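PDB 5M6Q: secreted protein from Kutzneria albida DSM 43870, which probably acts as a microbial transglutaminase, cross-linking proteins by transferring the acyl group of glutamine side chains to amines. Local coordinates for residues L3-A8 / S12-R17; A24-H29 / D36-L41; R71-V76 / A124-K129; N172-W177 / W185-H190. All blocks are in the same frame, centred on the assembly; numbering follows the deposited sequence.

Interactions 1, 3 and 4 all reach one antiparallel sheet. Interaction 1 lies at its edge strand 13-17 and interaction 4 in its interior, with centres about 14 Å apart; Trp16 and Ala4 pack on Trp186. Interaction 3 sets helix 70-84 on strand 122-131, next to strand 174-179 of interaction 4; Ser128 and Gly176 probably share a hydrogen bond. Interaction 2 joins two helices beside interaction 1, where Leu3 packs on Ala24, Trp25 and Tyr28. Interaction 4 probably lies at the active site. Its Tyr175 packs on Ile46, next to Cys45, which is chemically modified in this crystal. A MES molecule, probably from the crystallisation liquor, lies about 5 Å from the His187 side chain and may mark a pocket.

Interaction 1. Residues L3-A8 / S12-R17; sequences LAPPLA and SYRTWR
Arg14 reaches across to two successive backbone carbonyls of the proline-rich segment 3-8. NH1 bonds Pro5 O at 2.9 Å, and NH2 bonds Pro6 O, also at 2.9 Å. Both oxygens lie at the guanidinium edge, close to its plane, but each donor sits well above the carbonyl plane it meets. The chain leaves with CG anti to the backbone N (chi1 178°) and bends at chi3 (-69°), which turns the guanidinium edge toward the two carbonyls. Leu7 CD2 lies over one face of the group, and it packs on Arg14 CB at 3.6 Å. Gln199 of the next strand bonds Pro5 O too, and its OE1 takes weak hydrogen bonds from Arg14 NH1 and Trp16 NE1. The tight end of the contact is at Ala4, which is buried and presses CB against Trp16 CZ2 at 3.4 Å. The other end is looser and more exposed. There Leu7 CD1 comes no nearer to segment 12-17 than 3.9 Å, at Ser12 O, and a water accepts from Ala8 N and, weakly, from Arg14 NH2. A methionine in place of Arg14 has no side-chain N-H to offer; Pro6 O would probably be left without this partner, Pro5 O would keep Gln199, and the segment would be freer to lift. As built, an irregular N-terminal segment is tied by side-chain bonds alongside strand 13-17, the edge strand of the antiparallel sheet.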
# COMPACT_ATOMS: atom_id res chain seq x y z
N LEU A 3 -14.26 -9.30 3.70
CA LEU A 3 -13.35 -10.39 4.05
C LEU A 3 -13.54 -10.76 5.52
O LEU A 3 -13.56 -11.94 5.88
CB LEU A 3 -11.90 -9.98 3.75
CG LEU A 3 -10.83 -11.06 3.93
CD1 LEU A 3 -9.69 -10.87 2.94
CD2 LEU A 3 -10.29 -11.05 5.34
N ALA A 4 -13.67 -9.73 6.35
CA ALA A 4 -13.83 -9.89 7.78
C ALA A 4 -14.82 -8.85 8.26
O ALA A 4 -14.99 -7.83 7.62
CB ALA A 4 -12.50 -9.73 8.50
N PRO A 5 -15.46 -9.10 9.41
CA PRO A 5 -16.34 -8.06 9.93
C PRO A 5 -15.54 -6.86 10.42
O PRO A 5 -14.33 -6.97 10.63
CB PRO A 5 -17.08 -8.75 11.08
CG PRO A 5 -16.16 -9.82 11.51
CD PRO A 5 -15.46 -10.30 10.26
N PRO A 6 -16.20 -5.72 10.60
CA PRO A 6 -15.52 -4.58 11.21
C PRO A 6 -15.10 -4.85 12.66
O PRO A 6 -15.49 -5.85 13.27
CB PRO A 6 -16.56 -3.46 11.14
CG PRO A 6 -17.87 -4.15 10.98
CD PRO A 6 -17.59 -5.40 10.20
N LEU A 7 -14.29 -3.96 13.20
CA LEU A 7 -13.86 -4.05 14.58
C LEU A 7 -15.00 -3.62 15.50
O LEU A 7 -15.81 -2.78 15.14
CB LEU A 7 -12.65 -3.16 14.83
CG LEU A 7 -11.40 -3.54 14.06
CD1 LEU A 7 -10.33 -2.47 14.25
CD2 LEU A 7 -10.91 -4.89 14.55
N ALA A 8 -15.03 -4.18 16.70
CA ALA A 8 -15.92 -3.67 17.74
C ALA A 8 -15.60 -2.21 18.02
O ALA A 8 -14.49 -1.74 17.75
CB ALA A 8 -15.81 -4.50 19.00
N SER A 12 -9.09 -1.56 19.08
CA SER A 12 -8.12 -0.91 18.22
C SER A 12 -7.60 -1.87 17.15
O SER A 12 -7.09 -1.45 16.11
CB SER A 12 -6.94 -0.39 19.05
OG SER A 12 -7.38 0.60 19.94
N TYR A 13 -7.69 -3.17 17.43
CA TYR A 13 -7.22 -4.16 16.48
C TYR A 13 -7.78 -5.54 16.77
O TYR A 13 -8.26 -5.80 17.87
CB TYR A 13 -5.69 -4.22 16.47
CG TYR A 13 -5.06 -4.76 17.73
CD1 TYR A 13 -4.82 -3.93 18.83
CD2 TYR A 13 -4.66 -6.09 17.82
CE1 TYR A 13 -4.22 -4.42 19.99
CE2 TYR A 13 -4.05 -6.59 18.97
CZ TYR A 13 -3.84 -5.75 20.05
OH TYR A 13 -3.23 -6.25 21.18
N ARG A 14 -7.73 -6.39 15.76
CA ARG A 14 -8.06 -7.81 15.88
C ARG A 14 -6.89 -8.63 15.35
O ARG A 14 -6.31 -8.29 14.31
CB ARG A 14 -9.35 -8.13 15.12
CG ARG A 14 -9.75 -9.60 15.14
CD ARG A 14 -10.92 -9.87 14.21
NE ARG A 14 -12.15 -9.25 14.69
CZ ARG A 14 -12.98 -8.50 13.95
NH1 ARG A 14 -12.73 -8.27 12.66
NH2 ARG A 14 -14.07 -8.00 14.51
N THR A 15 -6.53 -9.69 16.07
CA THR A 15 -5.43 -10.55 15.62
C THR A 15 -5.93 -11.81 14.91
O THR A 15 -6.97 -12.37 15.26
CB THR A 15 -4.51 -10.97 16.78
OG1 THR A 15 -5.26 -11.68 17.76
CG2 THR A 15 -3.89 -9.76 17.44
N TRP A 16 -5.18 -12.23 13.90
CA TRP A 16 -5.54 -13.36 13.06
C TRP A 16 -4.43 -14.39 12.99
O TRP A 16 -3.28 -14.04 12.71
CB TRP A 16 -5.86 -12.88 11.64
CG TRP A 16 -7.10 -12.07 11.54
CD1 TRP A 16 -7.26 -10.77 11.91
CD2 TRP A 16 -8.36 -12.50 11.02
NE1 TRP A 16 -8.54 -10.36 11.64
CE2 TRP A 16 -9.24 -11.41 11.11
CE3 TRP A 16 -8.82 -13.71 10.50
CZ2 TRP A 16 -10.55 -11.48 10.70
CZ3 TRP A 16 -10.13 -13.79 10.08
CH2 TRP A 16 -10.99 -12.68 10.18
N ARG A 17 -4.75 -15.65 13.27
CA ARG A 17 -3.86 -16.73 12.85
C ARG A 17 -3.75 -16.63 11.35
O ARG A 17 -4.74 -16.35 10.69
CB ARG A 17 -4.41 -18.11 13.21
CG ARG A 17 -4.45 -18.43 14.66
CD ARG A 17 -5.40 -19.59 14.90
NE ARG A 17 -4.82 -20.88 14.57
CZ ARG A 17 -5.35 -21.75 13.71
NH1 ARG A 17 -6.48 -21.49 13.06
NH2 ARG A 17 -4.74 -22.91 13.51
O HOH W 1 -13.20 -6.74 17.31

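Interaction 2. Residues A24-H29 / D36-L41; sequences AWERYH and DERENL
Trp25 and Glu37 meet at CH2 of the indole. The carboxylate comes almost evenly to this carbon, with Glu37 OE1 and OE2 each 3.9 Å from Trp25 CH2. The two flat groups stand nearly perpendicular, 89° apart. Beside them Glu26 and Arg38 form a long salt bridge, with OE2 of Glu26 3.5 Å from NH2 of Arg38. Their side chains cross at about a right angle, and the pairing is not coplanar, the planes being turned 73° apart. Arg38 is stretched from CG to NE, which lets its end span the gap between the helices. A second shell holds Trp25, Glu26 and Glu37. Glu26 OE2 also accepts a hydrogen bond from Met33 N, in the connection between the helices. Glu37 OE2 forms a salt bridge with Arg31 NH1, and OE1 accepts from Thr34 N. The Trp25 ring has His29 over one face, with CD2 3.2 Å above its plane, while its NE1 donates to Asn52 OD1. The backbones stay apart, 11.3 Å between the CA atoms of Trp25 and Arg38. Helices 18-28 and 35-41 thus touch here through side chains alone, and helix 47-53 lies against both, meeting Trp25 through Val51 and Leu41 through Val48.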
# COMPACT_ATOMS: atom_id res chain seq x y z
N ALA A 24 -10.35 -16.78 5.39
CA ALA A 24 -11.23 -15.64 5.15
C ALA A 24 -10.92 -15.05 3.78
O ALA A 24 -11.83 -14.73 3.02
CB ALA A 24 -11.09 -14.60 6.23
N TRP A 25 -9.63 -14.92 3.47
CA TRP A 25 -9.18 -14.41 2.18
C TRP A 25 -9.73 -15.26 1.03
O TRP A 25 -10.18 -14.73 0.02
CB TRP A 25 -7.66 -14.39 2.14
CG TRP A 25 -7.04 -13.68 0.96
CD1 TRP A 25 -6.61 -12.39 0.92
CD2 TRP A 25 -6.79 -14.23 -0.33
NE1 TRP A 25 -6.10 -12.10 -0.31
CE2 TRP A 25 -6.19 -13.21 -1.10
CE3 TRP A 25 -6.99 -15.49 -0.91
CZ2 TRP A 25 -5.81 -13.41 -2.44
CZ3 TRP A 25 -6.61 -15.68 -2.23
CH2 TRP A 25 -6.03 -14.64 -2.98
N GLU A 26 -9.69 -16.57 1.18
CA GLU A 26 -10.16 -17.46 0.12
C GLU A 26 -11.67 -17.39 -0.05
O GLU A 26 -12.16 -17.49 -1.18
CB GLU A 26 -9.72 -18.90 0.40
CG GLU A 26 -8.23 -19.08 0.23
CD GLU A 26 -7.74 -20.44 0.72
OE1 GLU A 26 -8.51 -21.14 1.41
OE2 GLU A 26 -6.58 -20.79 0.42
N ARG A 27 -12.41 -17.21 1.04
CA ARG A 27 -13.85 -17.03 0.94
C ARG A 27 -14.18 -15.76 0.18
O ARG A 27 -15.11 -15.73 -0.61
CB ARG A 27 -14.52 -16.98 2.32
CG ARG A 27 -14.66 -18.32 3.03
CD ARG A 27 -15.65 -18.24 4.20
NE ARG A 27 -15.28 -17.25 5.22
CZ ARG A 27 -14.36 -17.45 6.17
NH1 ARG A 27 -13.70 -18.61 6.22
NH2 ARG A 27 -14.09 -16.50 7.05
N TYR A 28 -13.42 -14.71 0.45
CA TYR A 28 -13.70 -13.39 -0.10
C TYR A 28 -13.34 -13.30 -1.57
O TYR A 28 -14.11 -12.77 -2.36
CB TYR A 28 -12.94 -12.32 0.71
CG TYR A 28 -13.09 -10.89 0.23
CD1 TYR A 28 -14.25 -10.16 0.48
CD2 TYR A 28 -12.04 -10.25 -0.43
CE1 TYR A 28 -14.36 -8.84 0.06
CE2 TYR A 28 -12.15 -8.94 -0.86
CZ TYR A 28 -13.31 -8.24 -0.61
OH TYR A 28 -13.39 -6.93 -1.04
N HIS A 29 -12.16 -13.81 -1.94
CA HIS A 29 -11.72 -13.80 -3.33
C HIS A 29 -12.24 -15.02 -4.10
O HIS A 29 -11.93 -15.20 -5.28
CB HIS A 29 -10.19 -13.74 -3.40
CG HIS A 29 -9.62 -12.51 -2.79
ND1 HIS A 29 -9.40 -11.36 -3.51
CD2 HIS A 29 -9.24 -12.23 -1.52
CE1 HIS A 29 -8.90 -10.43 -2.72
NE2 HIS A 29 -8.80 -10.93 -1.50
N ASP A 36 2.71 -19.68 -4.66
CA ASP A 36 3.40 -18.39 -4.79
C ASP A 36 2.79 -17.34 -3.85
O ASP A 36 3.51 -16.54 -3.25
CB ASP A 36 3.37 -17.88 -6.24
CG ASP A 36 4.31 -18.63 -7.16
OD1 ASP A 36 5.05 -19.52 -6.68
OD2 ASP A 36 4.32 -18.33 -8.38
N GLU A 37 1.47 -17.35 -3.71
CA GLU A 37 0.83 -16.34 -2.88
C GLU A 37 1.11 -16.59 -1.41
O GLU A 37 1.45 -15.66 -0.67
CB GLU A 37 -0.67 -16.28 -3.16
CG GLU A 37 -1.01 -15.65 -4.51
CD GLU A 37 -2.50 -15.69 -4.82
OE1 GLU A 37 -3.17 -16.71 -4.53
OE2 GLU A 37 -3.00 -14.68 -5.37
N ARG A 38 1.01 -17.85 -0.99
CA ARG A 38 1.33 -18.23 0.38
C ARG A 38 2.77 -17.89 0.71
O ARG A 38 3.07 -17.45 1.81
CB ARG A 38 1.09 -19.72 0.63
CG ARG A 38 -0.36 -20.06 0.88
CD ARG A 38 -0.53 -21.56 0.93
NE ARG A 38 -1.94 -21.93 0.99
CZ ARG A 38 -2.63 -22.07 2.11
NH1 ARG A 38 -2.03 -21.85 3.29
NH2 ARG A 38 -3.91 -22.42 2.07
N GLU A 39 3.66 -18.09 -0.24
CA GLU A 39 5.07 -17.77 -0.02
C GLU A 39 5.28 -16.26 0.14
O GLU A 39 6.15 -15.82 0.90
CB GLU A 39 5.90 -18.32 -1.18
CG GLU A 39 7.40 -18.19 -1.01
CD GLU A 39 8.17 -18.99 -2.05
OE1 GLU A 39 7.53 -19.74 -2.82
OE2 GLU A 39 9.41 -18.88 -2.09
N ASN A 40 4.49 -15.47 -0.58
CA ASN A 40 4.59 -14.02 -0.48
C ASN A 40 4.01 -13.55 0.86
O ASN A 40 4.60 -12.70 1.54
CB ASN A 40 3.87 -13.34 -1.65
CG ASN A 40 4.80 -13.04 -2.82
OD1 ASN A 40 5.93 -12.58 -2.64
ND2 ASN A 40 4.31 -13.26 -4.03
N LEU A 41 2.87 -14.11 1.23
CA LEU A 41 2.24 -13.81 2.52
C LEU A 41 3.22 -14.05 3.67
O LEU A 41 3.31 -13.23 4.59
CB LEU A 41 0.98 -14.66 2.71
CG LEU A 41 0.11 -14.35 3.93
CD1 LEU A 41 -0.37 -12.90 3.91
CD2 LEU A 41 -1.09 -15.30 3.98

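Interaction 3. Residues R71-V76 / A124-K129; sequences RTAEAV and ASIFSK
Ile126 holds CG1 anti to its carbonyl carbon (chi1 -66°) and continues straight through chi2 (178°), so CD1 is carried out from the strand to the helix that holds Ala73 and Glu74. Glu74 has CG beside its own backbone N (chi1 -73°). Its CB points away from the strand, but CG still reaches the isoleucine tip, the two side chains crossing at about a right angle. This is a helix packed on a face of an antiparallel beta sheet: helix 70-84 rests on strand 122-131, within the microbial transglutaminase fold. The backbones come close, with 7.1 Å between the CA atoms of Ala73 and Ile126. The small alanine side chain, which points at the strand, is consistent with so close an approach. The contact is buried and its side-chain part is apolar, and no hydrogen bond crosses between the two segments. Polar ties come further along the helix, where Gln77 NE2 donates to Ala124 O and Asn81 OD1 accepts from Ala124 N. Neighbouring strands extend the surface that the helix meets: Ala73 also touches Val219, and Glu74 touches Phe178. Ile126 also touches Phe178 and Trp185. The contact converges on one methyl group. Ile126 CD1 lies 3.9 Å from Ala73 CB. Glu74 CG is 3.8 Å from the same CD1. Closest is the backbone oxygen, with Ala73 O 3.7 Å from Ile126 CD1.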
# COMPACT_ATOMS: atom_id res chain seq x y z
N ARG A 71 -6.22 11.30 2.67
CA ARG A 71 -7.21 11.95 1.83
C ARG A 71 -6.70 12.20 0.40
O ARG A 71 -7.44 12.05 -0.57
CB ARG A 71 -7.66 13.27 2.47
CG ARG A 71 -8.51 13.06 3.73
CD ARG A 71 -8.69 14.31 4.55
NE ARG A 71 -9.63 15.24 3.93
CZ ARG A 71 -9.28 16.31 3.23
NH1 ARG A 71 -7.99 16.60 3.07
NH2 ARG A 71 -10.21 17.09 2.70
N THR A 72 -5.43 12.56 0.28
CA THR A 72 -4.86 12.73 -1.05
C THR A 72 -4.84 11.40 -1.79
O THR A 72 -5.16 11.35 -2.97
CB THR A 72 -3.44 13.29 -0.99
OG1 THR A 72 -3.41 14.48 -0.20
CG2 THR A 72 -2.93 13.59 -2.41
N ALA A 73 -4.42 10.34 -1.10
CA ALA A 73 -4.38 9.02 -1.72
C ALA A 73 -5.78 8.61 -2.17
O ALA A 73 -5.95 7.99 -3.21
CB ALA A 73 -3.82 7.98 -0.76
N GLU A 74 -6.78 8.96 -1.37
CA GLU A 74 -8.14 8.62 -1.74
C GLU A 74 -8.60 9.39 -2.98
O GLU A 74 -9.33 8.85 -3.82
CB GLU A 74 -9.08 8.87 -0.55
CG GLU A 74 -8.89 7.80 0.51
CD GLU A 74 -9.59 8.11 1.81
OE1 GLU A 74 -9.44 9.26 2.30
OE2 GLU A 74 -10.27 7.21 2.33
N ALA A 75 -8.15 10.64 -3.12
CA ALA A 75 -8.53 11.42 -4.30
C ALA A 75 -7.84 10.86 -5.55
O ALA A 75 -8.41 10.84 -6.64
CB ALA A 75 -8.17 12.89 -4.11
N VAL A 76 -6.61 10.41 -5.38
CA VAL A 76 -5.84 9.89 -6.49
C VAL A 76 -6.41 8.53 -6.89
O VAL A 76 -6.54 8.22 -8.08
CB VAL A 76 -4.35 9.84 -6.12
CG1 VAL A 76 -3.57 8.98 -7.11
CG2 VAL A 76 -3.79 11.29 -6.08
N ALA A 124 -7.42 0.81 -8.66
CA ALA A 124 -6.51 1.52 -7.80
C ALA A 124 -6.79 1.16 -6.34
O ALA A 124 -7.93 1.22 -5.89
CB ALA A 124 -6.62 3.01 -8.02
N SER A 125 -5.75 0.78 -5.61
CA SER A 125 -5.88 0.36 -4.22
C SER A 125 -4.92 1.17 -3.37
O SER A 125 -4.03 1.81 -3.90
CB SER A 125 -5.61 -1.13 -4.07
OG SER A 125 -6.61 -1.86 -4.75
N ILE A 126 -5.13 1.17 -2.06
CA ILE A 126 -4.33 1.98 -1.14
C ILE A 126 -3.68 1.08 -0.10
O ILE A 126 -4.27 0.11 0.38
CB ILE A 126 -5.17 3.07 -0.44
CG1 ILE A 126 -5.66 4.09 -1.46
CG2 ILE A 126 -4.40 3.77 0.70
CD1 ILE A 126 -6.53 5.16 -0.86
N PHE A 127 -2.43 1.39 0.22
CA PHE A 127 -1.82 0.83 1.40
C PHE A 127 -1.00 1.93 2.03
O PHE A 127 -0.69 2.92 1.38
CB PHE A 127 -0.97 -0.40 1.06
CG PHE A 127 0.14 -0.12 0.11
CD1 PHE A 127 1.38 0.29 0.57
CD2 PHE A 127 -0.04 -0.30 -1.25
CE1 PHE A 127 2.43 0.54 -0.31
CE2 PHE A 127 1.00 -0.05 -2.14
CZ PHE A 127 2.23 0.36 -1.66
N SER A 128 -0.66 1.77 3.30
CA SER A 128 0.12 2.75 4.02
C SER A 128 1.42 2.13 4.46
O SER A 128 1.44 1.04 5.04
CB SER A 128 -0.64 3.26 5.24
OG SER A 128 0.17 4.21 5.91
N LYS A 129 2.50 2.85 4.21
CA LYS A 129 3.80 2.36 4.56
C LYS A 129 4.44 3.25 5.61
O LYS A 129 4.45 4.48 5.48
CB LYS A 129 4.69 2.28 3.31
CG LYS A 129 6.12 1.87 3.59
CD LYS A 129 6.99 2.14 2.34
CE LYS A 129 8.45 1.87 2.60
NZ LYS A 129 8.71 0.45 3.04

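Interaction 4. Residues N172-W177 / W185-H190; sequences NFDYGW and WWHANH
Strands 174-177 and 185-188 form an antiparallel hairpin with Trp177 and Trp186 as a hydrogen-bonded pair: Trp177 N to Trp186 O is 2.8 Å, Trp186 N to Trp177 O 2.9 Å. The side chains of this pair leave on the same face of the sheet; their CB atoms are 4.1 Å apart, and CD1 of Trp186 lies at the edge of the Trp177 ring. Trp185 brings CE3 to Gly176 O at 3.3 Å, with this oxygen near the indole plane. Further along, His187 ND1 donates to Asp174 OD2 at 3.1 Å. The bond is bent (138° at the hydrogen) and meets OD2 on the syn side, with carboxylate and ring planes 53° apart. His187 holds CG between its backbone N and carbonyl carbon (chi1 52°), which puts the imidazole over its own backbone, ND1 within reach of Asp174. A water donates to OD2 of Asp174 at 2.6 Å and also to Ala188 O. NE2 is hydrogen-bonded to Ser200 OG, and Tyr198 and Tyr205 meet the ring edge-to-face. At Asp174 a leucine offers no acceptor; ND1 would probably be left without a mate, the water would keep Ala188 O, and the imidazole would be freer to turn. Asp174 and Ser200, one at each ring nitrogen, are likely to limit imidazole rotation. The bond is consistent with the Asp-His pair that accompanies the cysteine in microbial transglutaminase active sites.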
# COMPACT_ATOMS: atom_id res chain seq x y z
N ASN A 172 12.51 -2.66 9.66
CA ASN A 172 12.65 -1.73 8.53
C ASN A 172 11.36 -0.97 8.20
O ASN A 172 11.38 0.25 7.99
CB ASN A 172 13.15 -2.46 7.28
CG ASN A 172 12.46 -3.81 7.05
OD1 ASN A 172 11.39 -4.08 7.60
ND2 ASN A 172 13.08 -4.65 6.24
N PHE A 173 10.23 -1.67 8.18
CA PHE A 173 9.01 -1.03 7.74
C PHE A 173 7.76 -1.66 8.32
O PHE A 173 7.81 -2.72 8.94
CB PHE A 173 8.94 -1.06 6.20
CG PHE A 173 9.23 -2.41 5.60
CD1 PHE A 173 8.41 -3.50 5.88
CD2 PHE A 173 10.32 -2.59 4.77
CE1 PHE A 173 8.68 -4.75 5.33
CE2 PHE A 173 10.60 -3.84 4.22
CZ PHE A 173 9.77 -4.92 4.50
N ASP A 174 6.62 -1.00 8.12
CA ASP A 174 5.34 -1.67 8.21
C ASP A 174 4.57 -1.32 6.95
O ASP A 174 4.75 -0.23 6.37
CB ASP A 174 4.57 -1.26 9.48
CG ASP A 174 3.56 -2.34 9.94
OD1 ASP A 174 3.36 -3.35 9.23
OD2 ASP A 174 2.97 -2.18 11.02
N TYR A 175 3.75 -2.26 6.49
CA TYR A 175 2.80 -2.05 5.41
C TYR A 175 1.42 -2.35 5.91
O TYR A 175 1.23 -3.39 6.54
CB TYR A 175 3.09 -2.97 4.22
CG TYR A 175 4.28 -2.55 3.42
CD1 TYR A 175 5.57 -2.87 3.83
CD2 TYR A 175 4.12 -1.81 2.26
CE1 TYR A 175 6.68 -2.46 3.08
CE2 TYR A 175 5.23 -1.41 1.51
CZ TYR A 175 6.50 -1.74 1.92
OH TYR A 175 7.58 -1.33 1.18
N GLY A 176 0.47 -1.48 5.61
CA GLY A 176 -0.91 -1.72 5.98
C GLY A 176 -1.83 -1.62 4.77
O GLY A 176 -1.92 -0.58 4.13
N TRP A 177 -2.52 -2.71 4.48
CA TRP A 177 -3.45 -2.76 3.37
C TRP A 177 -4.76 -2.11 3.77
O TRP A 177 -5.35 -2.46 4.79
CB TRP A 177 -3.69 -4.19 2.94
CG TRP A 177 -4.76 -4.28 1.91
CD1 TRP A 177 -6.08 -4.54 2.11
CD2 TRP A 177 -4.60 -4.08 0.51
NE1 TRP A 177 -6.76 -4.52 0.92
CE2 TRP A 177 -5.87 -4.25 -0.08
CE3 TRP A 177 -3.51 -3.79 -0.31
CZ2 TRP A 177 -6.07 -4.14 -1.45
CZ3 TRP A 177 -3.72 -3.69 -1.67
CH2 TRP A 177 -4.99 -3.87 -2.23
N TRP A 185 -7.06 -1.55 8.56
CA TRP A 185 -5.75 -1.61 7.98
C TRP A 185 -5.12 -2.95 8.34
O TRP A 185 -5.01 -3.30 9.51
CB TRP A 185 -4.91 -0.43 8.48
CG TRP A 185 -5.49 0.83 7.93
CD1 TRP A 185 -6.58 1.51 8.40
CD2 TRP A 185 -5.08 1.51 6.73
NE1 TRP A 185 -6.85 2.59 7.58
CE2 TRP A 185 -5.93 2.62 6.56
CE3 TRP A 185 -4.05 1.30 5.80
CZ2 TRP A 185 -5.80 3.51 5.49
CZ3 TRP A 185 -3.91 2.19 4.75
CH2 TRP A 185 -4.78 3.28 4.60
N TRP A 186 -4.77 -3.72 7.31
CA TRP A 186 -4.29 -5.08 7.50
C TRP A 186 -2.78 -5.14 7.43
O TRP A 186 -2.18 -4.73 6.43
CB TRP A 186 -4.91 -6.00 6.45
CG TRP A 186 -6.38 -6.17 6.67
CD1 TRP A 186 -7.35 -5.28 6.33
CD2 TRP A 186 -7.04 -7.27 7.30
NE1 TRP A 186 -8.59 -5.77 6.71
CE2 TRP A 186 -8.42 -6.99 7.30
CE3 TRP A 186 -6.59 -8.47 7.88
CZ2 TRP A 186 -9.36 -7.87 7.84
CZ3 TRP A 186 -7.53 -9.34 8.40
CH2 TRP A 186 -8.90 -9.04 8.38
N HIS A 187 -2.16 -5.62 8.49
CA HIS A 187 -0.72 -5.72 8.51
C HIS A 187 -0.33 -6.98 9.27
O HIS A 187 -1.14 -7.89 9.40
CB HIS A 187 -0.07 -4.45 9.11
CG HIS A 187 -0.60 -4.02 10.44
ND1 HIS A 187 0.23 -3.66 11.48
CD2 HIS A 187 -1.86 -3.83 10.89
CE1 HIS A 187 -0.50 -3.30 12.52
NE2 HIS A 187 -1.77 -3.39 12.19
N ALA A 188 0.91 -7.06 9.71
CA ALA A 188 1.39 -8.27 10.37
C ALA A 188 2.62 -7.92 11.21
O ALA A 188 3.12 -6.80 11.12
CB ALA A 188 1.72 -9.39 9.35
N ASN A 189 3.08 -8.86 12.02
CA ASN A 189 4.20 -8.55 12.90
C ASN A 189 5.55 -8.72 12.20
O ASN A 189 6.39 -7.84 12.25
CB ASN A 189 4.15 -9.40 14.19
CG ASN A 189 4.08 -10.89 13.93
OD1 ASN A 189 3.84 -11.36 12.81
ND2 ASN A 189 4.27 -11.66 14.99
N HIS A 190 5.73 -9.85 11.52
CA HIS A 190 6.98 -10.14 10.84
C HIS A 190 6.78 -11.37 9.97
O HIS A 190 5.69 -11.96 9.97
CB HIS A 190 8.15 -10.34 11.84
CG HIS A 190 7.86 -11.35 12.92
ND1 HIS A 190 7.72 -12.69 12.65
CD2 HIS A 190 7.68 -11.21 14.25
CE1 HIS A 190 7.46 -13.34 13.78
NE2 HIS A 190 7.44 -12.46 14.76
O HOH W 2 3.42 -4.39 12.30